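Local coordinates for protein probable fumarate reductase Ifc3 (Shewanella frigidimarina, PDB 1QO8) that catalyses the essentially one-way reduction of fumarate to succinate in vitro, using one FAD and four covalently bound c-type hemes per subunit of a periplasmic homodimer, at residues I148-P154 with T267-V273; V273-V278 with M343-I347; S283-A287 with M298-V304. All blocks are in the same frame, centred on the assembly; numbering follows the deposited sequence.

From the N terminus, strand 147-150, second in the parallel sheet, comes first among the contacts, and contact 1 closes an excursion of 112 residues, nearly half of it helix, when 267-273 returns beside 148-154. At V273 contact 1 passes into contact 2: strand 271-278 runs from the FAD adenine to where helix 339-346 packs. Within the 64 residues that contact 2 spans, contact 3 closes the shorter hairpin of strands 284-291 and 295-301. Backbone hydrogen bonds from V277 to V285 and G286 join contacts 2 and 3 in one mixed sheet, while V273 against A287 and I148 against I299 pack contact 1 onto contact 3. Past K302 the chain enters the parallel sheet that contact 1 edges.

Contact 1: residues I148-P154 with T267-V273. With FAD (flavin-adenine dinucleotide), chain G.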
loop_
_atom_site.group_PDB
_atom_site.type_symbol
_atom_site.label_atom_id
_atom_site.label_comp_id
_atom_site.label_asym_id
_atom_site.label_seq_id
_atom_site.Cartn_x
_atom_site.Cartn_y
_atom_site.Cartn_z
ATOM N N ILE A 148 -28.267 2.091 -13.284
ATOM C CA ILE A 148 -28.645 1.238 -12.169
ATOM C C ILE A 148 -27.819 1.723 -10.952
ATOM O O ILE A 148 -26.675 2.052 -11.213
ATOM C CB ILE A 148 -28.413 -0.248 -12.481
ATOM C CG1 ILE A 148 -29.434 -0.673 -13.608
ATOM C CG2 ILE A 148 -28.560 -1.147 -11.275
ATOM C CD1 ILE A 148 -29.177 -2.107 -14.051
ATOM N N LEU A 149 -28.423 1.777 -9.769
ATOM C CA LEU A 149 -27.689 2.272 -8.591
ATOM C C LEU A 149 -27.713 1.069 -7.675
ATOM O O LEU A 149 -28.899 0.730 -7.439
ATOM C CB LEU A 149 -28.368 3.453 -7.887
ATOM C CG LEU A 149 -27.853 3.868 -6.498
ATOM C CD1 LEU A 149 -26.318 4.081 -6.527
ATOM C CD2 LEU A 149 -28.511 5.186 -6.041
ATOM N N VAL A 150 -26.617 0.511 -7.203
ATOM C CA VAL A 150 -26.720 -0.637 -6.308
ATOM C C VAL A 150 -26.069 -0.372 -4.943
ATOM O O VAL A 150 -25.064 0.348 -4.858
ATOM C CB VAL A 150 -26.073 -1.917 -6.875
ATOM C CG1 VAL A 150 -26.707 -2.359 -8.214
ATOM C CG2 VAL A 150 -24.582 -1.731 -7.180
ATOM N N ASP A 151 -26.603 -1.007 -3.854
ATOM C CA ASP A 151 -25.868 -0.807 -2.596
ATOM C C ASP A 151 -25.895 -2.131 -1.881
ATOM O O ASP A 151 -26.971 -2.703 -1.856
ATOM C CB ASP A 151 -26.501 0.300 -1.712
ATOM C CG ASP A 151 -25.584 0.639 -0.534
ATOM O OD1 ASP A 151 -25.447 -0.152 0.390
ATOM O OD2 ASP A 151 -25.017 1.768 -0.602
ATOM N N LYS A 152 -24.813 -2.574 -1.218
ATOM C CA LYS A 152 -24.872 -3.889 -0.573
ATOM C C LYS A 152 -25.610 -3.875 0.758
ATOM O O LYS A 152 -25.752 -4.973 1.335
ATOM C CB LYS A 152 -23.447 -4.428 -0.361
ATOM C CG LYS A 152 -22.691 -3.516 0.699
ATOM C CD LYS A 152 -21.274 -4.066 0.916
ATOM C CE LYS A 152 -20.372 -2.982 1.711
ATOM N NZ LYS A 152 -19.227 -3.857 2.229
ATOM N N ALA A 153 -25.853 -2.681 1.289
ATOM C CA ALA A 153 -26.401 -2.619 2.656
ATOM C C ALA A 153 -27.950 -2.677 2.613
ATOM O O ALA A 153 -28.550 -2.439 1.551
ATOM C CB ALA A 153 -25.989 -1.265 3.267
ATOM N N PRO A 154 -28.546 -2.821 3.773
ATOM C CA PRO A 154 -29.975 -2.876 4.003
ATOM C C PRO A 154 -30.745 -1.610 3.590
ATOM O O PRO A 154 -31.910 -1.513 3.287
ATOM C CB PRO A 154 -30.100 -3.076 5.504
ATOM C CG PRO A 154 -28.766 -3.450 6.035
ATOM C CD PRO A 154 -27.762 -3.412 4.931
ATOM N N THR A 267 -32.673 2.763 -5.810
ATOM C CA THR A 267 -31.528 1.955 -5.421
ATOM C C THR A 267 -31.831 0.461 -5.353
ATOM O O THR A 267 -32.810 0.048 -4.706
ATOM C CB THR A 267 -30.965 2.519 -4.119
ATOM O OG1 THR A 267 -30.003 1.612 -3.479
ATOM C CG2 THR A 267 -32.192 2.691 -3.292
ATOM N N ARG A 268 -30.971 -0.404 -5.883
ATOM C CA ARG A 268 -31.123 -1.832 -5.581
ATOM C C ARG A 268 -30.348 -2.134 -4.312
ATOM O O ARG A 268 -29.130 -2.170 -4.385
ATOM C CB ARG A 268 -30.575 -2.642 -6.741
ATOM C CG ARG A 268 -31.053 -3.929 -7.287
ATOM C CD ARG A 268 -30.458 -4.289 -8.697
ATOM N NE ARG A 268 -31.229 -3.686 -9.784
ATOM C CZ ARG A 268 -31.241 -4.256 -11.031
ATOM N NH1 ARG A 268 -30.491 -5.342 -11.244
ATOM N NH2 ARG A 268 -31.961 -3.772 -12.030
ATOM N N LEU A 269 -30.982 -2.532 -3.245
ATOM C CA LEU A 269 -30.452 -2.787 -1.937
ATOM C C LEU A 269 -30.041 -4.236 -1.854
ATOM O O LEU A 269 -30.353 -5.089 -2.697
ATOM C CB LEU A 269 -31.551 -2.376 -0.939
ATOM C CG LEU A 269 -31.865 -0.840 -0.900
ATOM C CD1 LEU A 269 -33.125 -0.551 -0.110
ATOM C CD2 LEU A 269 -30.655 -0.108 -0.394
ATOM N N ASN A 270 -29.316 -4.551 -0.790
ATOM C CA ASN A 270 -28.769 -5.881 -0.467
ATOM C C ASN A 270 -28.194 -6.515 -1.757
ATOM O O ASN A 270 -28.306 -7.723 -1.966
ATOM C CB ASN A 270 -29.818 -6.732 0.185
ATOM C CG ASN A 270 -30.640 -6.002 1.222
ATOM O OD1 ASN A 270 -30.136 -5.615 2.312
ATOM N ND2 ASN A 270 -31.971 -5.836 0.975
ATOM N N SER A 271 -27.441 -5.733 -2.518
ATOM C CA SER A 271 -26.778 -6.101 -3.759
ATOM C C SER A 271 -25.300 -5.669 -3.693
ATOM O O SER A 271 -24.961 -4.503 -3.922
ATOM C CB SER A 271 -27.464 -5.281 -4.889
ATOM O OG SER A 271 -28.827 -5.719 -4.820
ATOM N N ARG A 272 -24.455 -6.618 -3.344
ATOM C CA ARG A 272 -23.029 -6.408 -3.280
ATOM C C ARG A 272 -22.291 -6.742 -4.587
ATOM O O ARG A 272 -22.302 -7.895 -5.113
ATOM C CB ARG A 272 -22.448 -7.268 -2.143
ATOM C CG ARG A 272 -20.943 -7.024 -2.030
ATOM C CD ARG A 272 -20.500 -7.820 -0.801
ATOM N NE ARG A 272 -19.210 -7.320 -0.391
ATOM C CZ ARG A 272 -18.404 -7.985 0.443
ATOM N NH1 ARG A 272 -18.771 -9.137 0.974
ATOM N NH2 ARG A 272 -17.223 -7.436 0.734
ATOM N N VAL A 273 -21.616 -5.696 -5.058
ATOM C CA VAL A 273 -20.779 -5.864 -6.232
ATOM C C VAL A 273 -19.485 -6.569 -5.749
ATOM O O VAL A 273 -18.940 -6.151 -4.712
ATOM C CB VAL A 273 -20.433 -4.539 -6.910
ATOM C CG1 VAL A 273 -19.324 -4.812 -7.956
ATOM C CG2 VAL A 273 -21.647 -3.899 -7.577
HETATM P PA FAD G . -20.152 6.291 1.789
HETATM O O1A FAD G . -21.111 7.349 2.241
HETATM O O2A FAD G . -19.601 5.426 2.675
HETATM O O5B FAD G . -21.118 5.296 1.051
HETATM C C5B FAD G . -20.634 4.147 0.241
HETATM C C4B FAD G . -21.912 3.245 -0.144
HETATM O O4B FAD G . -21.305 2.125 -0.956
HETATM C C3B FAD G . -22.480 2.502 1.110
HETATM O O3B FAD G . -23.769 2.710 1.479
HETATM C C2B FAD G . -21.895 1.046 1.019
HETATM O O2B FAD G . -22.741 0.010 1.579
HETATM C C1B FAD G . -21.921 0.873 -0.453
HETATM N N9A FAD G . -20.981 -0.148 -0.933
HETATM C C8A FAD G . -19.727 -0.447 -0.462
HETATM N N7A FAD G . -19.216 -1.496 -1.046
HETATM C C5A FAD G . -20.173 -1.925 -1.961
HETATM C C6A FAD G . -20.254 -3.080 -2.851
HETATM N N6A FAD G . -19.308 -3.967 -2.985
HETATM N N1A FAD G . -21.378 -3.123 -3.608
HETATM C C2A FAD G . -22.440 -2.263 -3.447
HETATM N N3A FAD G . -22.455 -1.183 -2.633
HETATM C C4A FAD G . -21.305 -1.103 -1.910
HETATM N N1 FAD G . -16.549 14.507 6.214
HETATM C C2 FAD G . -16.813 15.766 5.990
HETATM O O2 FAD G . -16.394 16.457 5.120
HETATM N N3 FAD G . -17.702 16.519 6.816
HETATM C C4 FAD G . -18.278 15.816 7.868
HETATM O O4 FAD G . -18.997 16.394 8.633
HETATM C C4X FAD G . -17.913 14.426 8.131
HETATM N N5 FAD G . -18.427 13.781 9.190
HETATM C C5X FAD G . -18.163 12.470 9.401
HETATM C C6 FAD G . -18.747 11.854 10.517
HETATM C C7 FAD G . -18.505 10.523 10.755
HETATM C C7M FAD G . -19.091 9.792 11.920
HETATM C C8 FAD G . -17.687 9.795 9.817
HETATM C C8M FAD G . -17.475 8.326 10.026
HETATM C C9 FAD G . -17.141 10.388 8.708
HETATM C C9A FAD G . -17.354 11.723 8.460
HETATM N N10 FAD G . -16.820 12.449 7.376
HETATM C C10 FAD G . -17.067 13.754 7.189
HETATM C "C1'" FAD G . -16.297 11.714 6.181
HETATM C "C2'" FAD G . -17.372 11.725 5.042
HETATM O "O2'" FAD G . -18.602 11.505 5.812
HETATM C "C3'" FAD G . -17.164 10.397 4.272
HETATM O "O3'" FAD G . -15.845 10.335 3.715
HETATM C "C4'" FAD G . -17.964 10.532 2.933
HETATM O "O4'" FAD G . -19.358 10.559 3.369
HETATM C "C5'" FAD G . -17.740 9.182 2.164
HETATM O "O5'" FAD G . -18.864 9.211 1.078
HETATM P P FAD G . -18.960 8.145 -0.030
HETATM O O1P FAD G . -20.140 8.582 -0.868
HETATM O O2P FAD G . -17.672 8.101 -0.561
HETATM O O3P FAD G . -19.115 6.908 0.709
HETATM O O HOH W 1 -27.591 -6.005 3.248
HETATM O O HOH W 2 -33.376 -3.870 3.016
#
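D151 is the residue to start from, because all four of its polar atoms have partners. D151 N donates to R268 O (2.8 Å), and R268 N donates to L149 O (2.8 Å), so R268 bridges the residues before and after V150 in parallel register. The carbonyl D151 O then takes S271 N at 3.1 Å, and A153 O takes N270 N at 3.2 Å, beyond the strand. N270, left-handed (phi/psi 43/45), turns its own N and that of S271 back toward 151-153. D151 OD1 accepts A153 N (2.7 Å), an Asx turn, and also FAD O2B (3.0 Å), while D151 OD2 receives FAD O3B (2.6 Å) and A129 N. An acidic residue gripping both ribose hydroxyls at the end of the second strand is the classic dinucleotide-binding arrangement of the Rossmann-type fold, with short, weakly bonded 267-268 as the outer third strand of the 3-2-1 order. V273 reads the adenine through its backbone: V273 N donates to FAD N1A (3.0 Å), and FAD N6A donates to V273 O (2.8 Å). Beneath, V150 CG2 meets V273 CG2 at 3.7 Å. K152 and R272 pack CB to CB at 3.5 Å; D339 takes both in salt bridges, and D102 takes R272 as well. R268 pairs with E120, its guanidinium covered on one face by I148 CD1. T267 OG1 is buried without a partner. Two waters finish the turn, one linking K152 O to N270 OD1 (2.8 and 2.7 Å), the other P154 O to N270 ND2 (2.8 and 3.2 Å), which also hydrogen-bonds D27 O.

Contact 2: residues V273-V278 with M343-I347; sequences VVKLVV and MAKEI. With FAD (flavin-adenine dinucleotide), chain G.
V273-V278 is extended apart from V274, whose psi of -10° belongs to a classic beta bulge: V274 and K275 both face V288 on the neighbouring strand. M343-K345 belongs to the last part of helix 339-346, and its closest CA approach to the strand is M343 to K275, 5.7 Å. M343 (m, t, m) aims its thioether at the bulge, with SD 3.4 Å from V273 CG1 and equally 3.4 Å from K275 N. L276 (m, t) points toward the helix, its CG 4.1 Å from M343 CB and its CD1 4.1 Å from I347 CD1; I347 (chi1 p) also sets CG2 4.1 Å from V278 CG2. A water accepts from L276 N (3.0 Å) and donates to M343 O (2.8 Å). K275 NZ stays 4.2 Å from E346 OE2, beyond a salt bridge. This is helix-on-sheet packing in the FAD-binding domain, one end of it at V273, whose N and O hydrogen-bond FAD N1A and N6A.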
loop_
_atom_site.group_PDB
_atom_site.type_symbol
_atom_site.label_atom_id
_atom_site.label_comp_id
_atom_site.label_asym_id
_atom_site.label_seq_id
_atom_site.Cartn_x
_atom_site.Cartn_y
_atom_site.Cartn_z
ATOM N N VAL A 273 -21.616 -5.696 -5.058
ATOM C CA VAL A 273 -20.779 -5.864 -6.232
ATOM C C VAL A 273 -19.485 -6.569 -5.749
ATOM O O VAL A 273 -18.940 -6.151 -4.712
ATOM C CB VAL A 273 -20.433 -4.539 -6.910
ATOM C CG1 VAL A 273 -19.324 -4.812 -7.956
ATOM C CG2 VAL A 273 -21.647 -3.899 -7.577
ATOM N N VAL A 274 -19.134 -7.650 -6.445
ATOM C CA VAL A 274 -18.004 -8.488 -6.058
ATOM C C VAL A 274 -16.883 -8.632 -7.062
ATOM O O VAL A 274 -15.776 -9.093 -6.806
ATOM C CB VAL A 274 -18.524 -9.861 -5.671
ATOM C CG1 VAL A 274 -19.299 -9.916 -4.377
ATOM C CG2 VAL A 274 -19.392 -10.500 -6.807
ATOM N N LYS A 275 -17.047 -8.172 -8.319
ATOM C CA LYS A 275 -16.030 -8.222 -9.319
ATOM C C LYS A 275 -16.302 -7.248 -10.439
ATOM O O LYS A 275 -17.471 -7.027 -10.732
ATOM C CB LYS A 275 -16.023 -9.677 -9.905
ATOM C CG LYS A 275 -14.697 -9.861 -10.652
ATOM C CD LYS A 275 -14.538 -11.274 -11.193
ATOM C CE LYS A 275 -13.026 -11.523 -11.245
ATOM N NZ LYS A 275 -12.553 -11.566 -12.660
ATOM N N LEU A 276 -15.339 -6.569 -10.977
ATOM C CA LEU A 276 -15.546 -5.769 -12.177
ATOM C C LEU A 276 -15.166 -6.706 -13.360
ATOM O O LEU A 276 -14.162 -7.434 -13.273
ATOM C CB LEU A 276 -14.649 -4.537 -12.193
ATOM C CG LEU A 276 -14.789 -3.553 -11.000
ATOM C CD1 LEU A 276 -13.565 -2.649 -10.880
ATOM C CD2 LEU A 276 -16.045 -2.706 -11.124
ATOM N N VAL A 277 -15.939 -6.658 -14.417
ATOM C CA VAL A 277 -15.747 -7.635 -15.520
ATOM C C VAL A 277 -15.031 -6.841 -16.599
ATOM O O VAL A 277 -15.489 -5.788 -17.031
ATOM C CB VAL A 277 -17.074 -8.158 -16.080
ATOM C CG1 VAL A 277 -16.863 -9.252 -17.190
ATOM C CG2 VAL A 277 -17.906 -8.691 -14.926
ATOM N N VAL A 278 -13.856 -7.313 -16.981
ATOM C CA VAL A 278 -13.134 -6.605 -18.068
ATOM C C VAL A 278 -13.164 -7.470 -19.332
ATOM O O VAL A 278 -13.102 -8.703 -19.205
ATOM C CB VAL A 278 -11.706 -6.365 -17.555
ATOM C CG1 VAL A 278 -10.740 -5.919 -18.641
ATOM C CG2 VAL A 278 -11.766 -5.334 -16.412
ATOM N N MET A 343 -11.595 -4.462 -5.626
ATOM C CA MET A 343 -12.011 -4.858 -6.967
ATOM C C MET A 343 -11.210 -4.091 -8.028
ATOM O O MET A 343 -10.903 -4.596 -9.107
ATOM C CB MET A 343 -13.512 -4.508 -7.221
ATOM C CG MET A 343 -14.368 -5.548 -6.538
ATOM S SD MET A 343 -16.139 -5.291 -6.733
ATOM C CE MET A 343 -16.493 -3.620 -6.330
ATOM N N ALA A 344 -10.886 -2.842 -7.730
ATOM C CA ALA A 344 -10.125 -1.992 -8.635
ATOM C C ALA A 344 -8.683 -2.483 -8.749
ATOM O O ALA A 344 -8.121 -2.671 -9.859
ATOM C CB ALA A 344 -10.206 -0.492 -8.411
ATOM N N LYS A 345 -8.053 -2.788 -7.656
ATOM C CA LYS A 345 -6.706 -3.274 -7.550
ATOM C C LYS A 345 -6.523 -4.595 -8.332
ATOM O O LYS A 345 -5.611 -4.757 -9.104
ATOM C CB LYS A 345 -6.368 -3.533 -6.069
ATOM C CG LYS A 345 -4.841 -3.642 -5.918
ATOM C CD LYS A 345 -4.352 -4.248 -4.610
ATOM C CE LYS A 345 -5.318 -5.067 -3.794
ATOM N NZ LYS A 345 -4.826 -5.531 -2.445
ATOM N N GLU A 346 -7.444 -5.506 -8.164
ATOM C CA GLU A 346 -7.534 -6.819 -8.761
ATOM C C GLU A 346 -7.553 -6.738 -10.293
ATOM O O GLU A 346 -7.063 -7.688 -10.885
ATOM C CB GLU A 346 -8.781 -7.491 -8.205
ATOM C CG GLU A 346 -9.036 -8.932 -8.517
ATOM C CD GLU A 346 -10.431 -9.455 -8.319
ATOM O OE1 GLU A 346 -11.269 -8.945 -7.524
ATOM O OE2 GLU A 346 -10.732 -10.461 -9.059
ATOM N N ILE A 347 -8.074 -5.727 -10.973
ATOM C CA ILE A 347 -7.997 -5.636 -12.399
ATOM C C ILE A 347 -6.888 -4.720 -12.870
ATOM O O ILE A 347 -6.856 -4.508 -14.080
ATOM C CB ILE A 347 -9.351 -5.236 -13.053
ATOM C CG1 ILE A 347 -9.733 -3.864 -12.538
ATOM C CG2 ILE A 347 -10.391 -6.294 -12.712
ATOM C CD1 ILE A 347 -10.342 -2.823 -13.420
HETATM P PA FAD G . -20.152 6.291 1.789
HETATM O O1A FAD G . -21.111 7.349 2.241
HETATM O O2A FAD G . -19.601 5.426 2.675
HETATM O O5B FAD G . -21.118 5.296 1.051
HETATM C C5B FAD G . -20.634 4.147 0.241
HETATM C C4B FAD G . -21.912 3.245 -0.144
HETATM O O4B FAD G . -21.305 2.125 -0.956
HETATM C C3B FAD G . -22.480 2.502 1.110
HETATM O O3B FAD G . -23.769 2.710 1.479
HETATM C C2B FAD G . -21.895 1.046 1.019
HETATM O O2B FAD G . -22.741 0.010 1.579
HETATM C C1B FAD G . -21.921 0.873 -0.453
HETATM N N9A FAD G . -20.981 -0.148 -0.933
HETATM C C8A FAD G . -19.727 -0.447 -0.462
HETATM N N7A FAD G . -19.216 -1.496 -1.046
HETATM C C5A FAD G . -20.173 -1.925 -1.961
HETATM C C6A FAD G . -20.254 -3.080 -2.851
HETATM N N6A FAD G . -19.308 -3.967 -2.985
HETATM N N1A FAD G . -21.378 -3.123 -3.608
HETATM C C2A FAD G . -22.440 -2.263 -3.447
HETATM N N3A FAD G . -22.455 -1.183 -2.633
HETATM C C4A FAD G . -21.305 -1.103 -1.910
HETATM N N1 FAD G . -16.549 14.507 6.214
HETATM C C2 FAD G . -16.813 15.766 5.990
HETATM O O2 FAD G . -16.394 16.457 5.120
HETATM N N3 FAD G . -17.702 16.519 6.816
HETATM C C4 FAD G . -18.278 15.816 7.868
HETATM O O4 FAD G . -18.997 16.394 8.633
HETATM C C4X FAD G . -17.913 14.426 8.131
HETATM N N5 FAD G . -18.427 13.781 9.190
HETATM C C5X FAD G . -18.163 12.470 9.401
HETATM C C6 FAD G . -18.747 11.854 10.517
HETATM C C7 FAD G . -18.505 10.523 10.755
HETATM C C7M FAD G . -19.091 9.792 11.920
HETATM C C8 FAD G . -17.687 9.795 9.817
HETATM C C8M FAD G . -17.475 8.326 10.026
HETATM C C9 FAD G . -17.141 10.388 8.708
HETATM C C9A FAD G . -17.354 11.723 8.460
HETATM N N10 FAD G . -16.820 12.449 7.376
HETATM C C10 FAD G . -17.067 13.754 7.189
HETATM C "C1'" FAD G . -16.297 11.714 6.181
HETATM C "C2'" FAD G . -17.372 11.725 5.042
HETATM O "O2'" FAD G . -18.602 11.505 5.812
HETATM C "C3'" FAD G . -17.164 10.397 4.272
HETATM O "O3'" FAD G . -15.845 10.335 3.715
HETATM C "C4'" FAD G . -17.964 10.532 2.933
HETATM O "O4'" FAD G . -19.358 10.559 3.369
HETATM C "C5'" FAD G . -17.740 9.182 2.164
HETATM O "O5'" FAD G . -18.864 9.211 1.078
HETATM P P FAD G . -18.960 8.145 -0.030
HETATM O O1P FAD G . -20.140 8.582 -0.868
HETATM O O2P FAD G . -17.672 8.101 -0.561
HETATM O O3P FAD G . -19.115 6.908 0.709
HETATM O O HOH W 3 -12.645 -6.769 -9.710
#

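Contact 3: residues S283-A287 with M298-V304; sequences SVVGA and MIGAKSV
Two strands of a beta hairpin, 284-287 and 298-301, run antiparallel at 148°, their axes 4.1 Å apart at closest. A287 and I299 form a hydrogen-bonded pair (A287 N to I299 O 3.0 Å, I299 N to A287 O 3.2 Å), and A301 N reaches V285 O at 3.0 Å. G286 opposes G300 as a non-hydrogen-bonded pair with CA atoms 4.0 Å apart; a CB on G286 would clash with I299 O and G300 CA and, at phi/psi 149/-156, jam against V285 O. V285 (m) has CG2 4.4 Å from CE of M298, whose chi angles are all t. A287 and I299 (m, t) share the face that packs on L125 of the parallel sheet. At K302 the chain turns a corner into that sheet, where 303-304 carries V304 under the hairpin. A water donates to V284 O (2.6 Å) and K302 O (2.9 Å) across the bend. V284 and V304, both chi1 t, meet with CG1 of V284 3.6 Å from CG2 of V304.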
loop_
_atom_site.group_PDB
_atom_site.type_symbol
_atom_site.label_atom_id
_atom_site.label_comp_id
_atom_site.label_asym_id
_atom_site.label_seq_id
_atom_site.Cartn_x
_atom_site.Cartn_y
_atom_site.Cartn_z
ATOM N N SER A 283 -11.189 -3.340 -21.115
ATOM C CA SER A 283 -12.321 -2.468 -20.948
ATOM C C SER A 283 -13.217 -3.018 -19.837
ATOM O O SER A 283 -13.431 -4.224 -19.870
ATOM C CB SER A 283 -13.202 -2.362 -22.201
ATOM O OG SER A 283 -12.709 -1.291 -22.979
ATOM N N VAL A 284 -13.633 -2.131 -18.933
ATOM C CA VAL A 284 -14.600 -2.597 -17.931
ATOM C C VAL A 284 -15.940 -2.637 -18.657
ATOM O O VAL A 284 -16.245 -1.622 -19.292
ATOM C CB VAL A 284 -14.719 -1.678 -16.694
ATOM C CG1 VAL A 284 -15.916 -2.075 -15.845
ATOM C CG2 VAL A 284 -13.432 -1.742 -15.899
ATOM N N VAL A 285 -16.606 -3.771 -18.557
ATOM C CA VAL A 285 -17.896 -3.893 -19.239
ATOM C C VAL A 285 -18.997 -4.381 -18.306
ATOM O O VAL A 285 -20.049 -4.697 -18.869
ATOM C CB VAL A 285 -17.842 -4.876 -20.428
ATOM C CG1 VAL A 285 -16.979 -4.308 -21.560
ATOM C CG2 VAL A 285 -17.357 -6.264 -20.027
ATOM N N GLY A 286 -18.868 -4.318 -16.996
ATOM C CA GLY A 286 -20.081 -4.560 -16.141
ATOM C C GLY A 286 -19.482 -5.189 -14.867
ATOM O O GLY A 286 -18.303 -4.926 -14.625
ATOM N N ALA A 287 -20.252 -5.965 -14.108
ATOM C CA ALA A 287 -19.748 -6.284 -12.768
ATOM C C ALA A 287 -20.629 -7.402 -12.280
ATOM O O ALA A 287 -21.777 -7.420 -12.732
ATOM C CB ALA A 287 -20.013 -5.011 -11.907
ATOM N N MET A 298 -24.725 -10.957 -13.555
ATOM C CA MET A 298 -23.833 -9.979 -14.147
ATOM C C MET A 298 -24.768 -8.929 -14.742
ATOM O O MET A 298 -25.756 -9.296 -15.354
ATOM C CB MET A 298 -22.872 -10.452 -15.235
ATOM C CG MET A 298 -22.179 -9.422 -16.121
ATOM S SD MET A 298 -20.912 -10.170 -17.224
ATOM C CE MET A 298 -20.527 -8.764 -18.250
ATOM N N ILE A 299 -24.363 -7.679 -14.528
ATOM C CA ILE A 299 -24.952 -6.547 -15.185
ATOM C C ILE A 299 -23.910 -6.063 -16.211
ATOM O O ILE A 299 -22.808 -5.844 -15.764
ATOM C CB ILE A 299 -25.248 -5.385 -14.205
ATOM C CG1 ILE A 299 -26.250 -5.791 -13.127
ATOM C CG2 ILE A 299 -25.694 -4.125 -14.904
ATOM C CD1 ILE A 299 -26.357 -4.783 -11.975
ATOM N N GLY A 300 -24.265 -5.900 -17.479
ATOM C CA GLY A 300 -23.256 -5.359 -18.421
ATOM C C GLY A 300 -23.555 -3.871 -18.488
ATOM O O GLY A 300 -24.709 -3.421 -18.307
ATOM N N ALA A 301 -22.528 -3.089 -18.734
ATOM C CA ALA A 301 -22.704 -1.644 -18.610
ATOM C C ALA A 301 -21.546 -1.040 -19.407
ATOM O O ALA A 301 -20.473 -1.646 -19.336
ATOM C CB ALA A 301 -22.571 -1.268 -17.117
ATOM N N LYS A 302 -21.799 0.042 -20.103
ATOM C CA LYS A 302 -20.738 0.765 -20.742
ATOM C C LYS A 302 -19.934 1.569 -19.715
ATOM O O LYS A 302 -18.756 1.767 -20.006
ATOM C CB LYS A 302 -21.272 1.719 -21.817
ATOM C CG LYS A 302 -21.780 0.948 -23.049
ATOM C CD LYS A 302 -22.282 1.947 -24.132
ATOM C CE LYS A 302 -22.042 1.398 -25.550
ATOM N NZ LYS A 302 -21.580 2.453 -26.517
ATOM N N SER A 303 -20.568 2.084 -18.626
ATOM C CA SER A 303 -19.724 2.700 -17.587
ATOM C C SER A 303 -20.118 2.217 -16.177
ATOM O O SER A 303 -21.280 1.930 -15.851
ATOM C CB SER A 303 -19.882 4.179 -17.671
ATOM O OG SER A 303 -19.342 4.805 -18.785
ATOM N N VAL A 304 -19.153 2.066 -15.314
ATOM C CA VAL A 304 -19.226 1.593 -13.943
ATOM C C VAL A 304 -18.534 2.677 -13.091
ATOM O O VAL A 304 -17.455 3.165 -13.401
ATOM C CB VAL A 304 -18.533 0.256 -13.741
ATOM C CG1 VAL A 304 -18.752 -0.209 -12.285
ATOM C CG2 VAL A 304 -19.092 -0.872 -14.631
HETATM O O HOH W 4 -17.348 -0.405 -21.370
#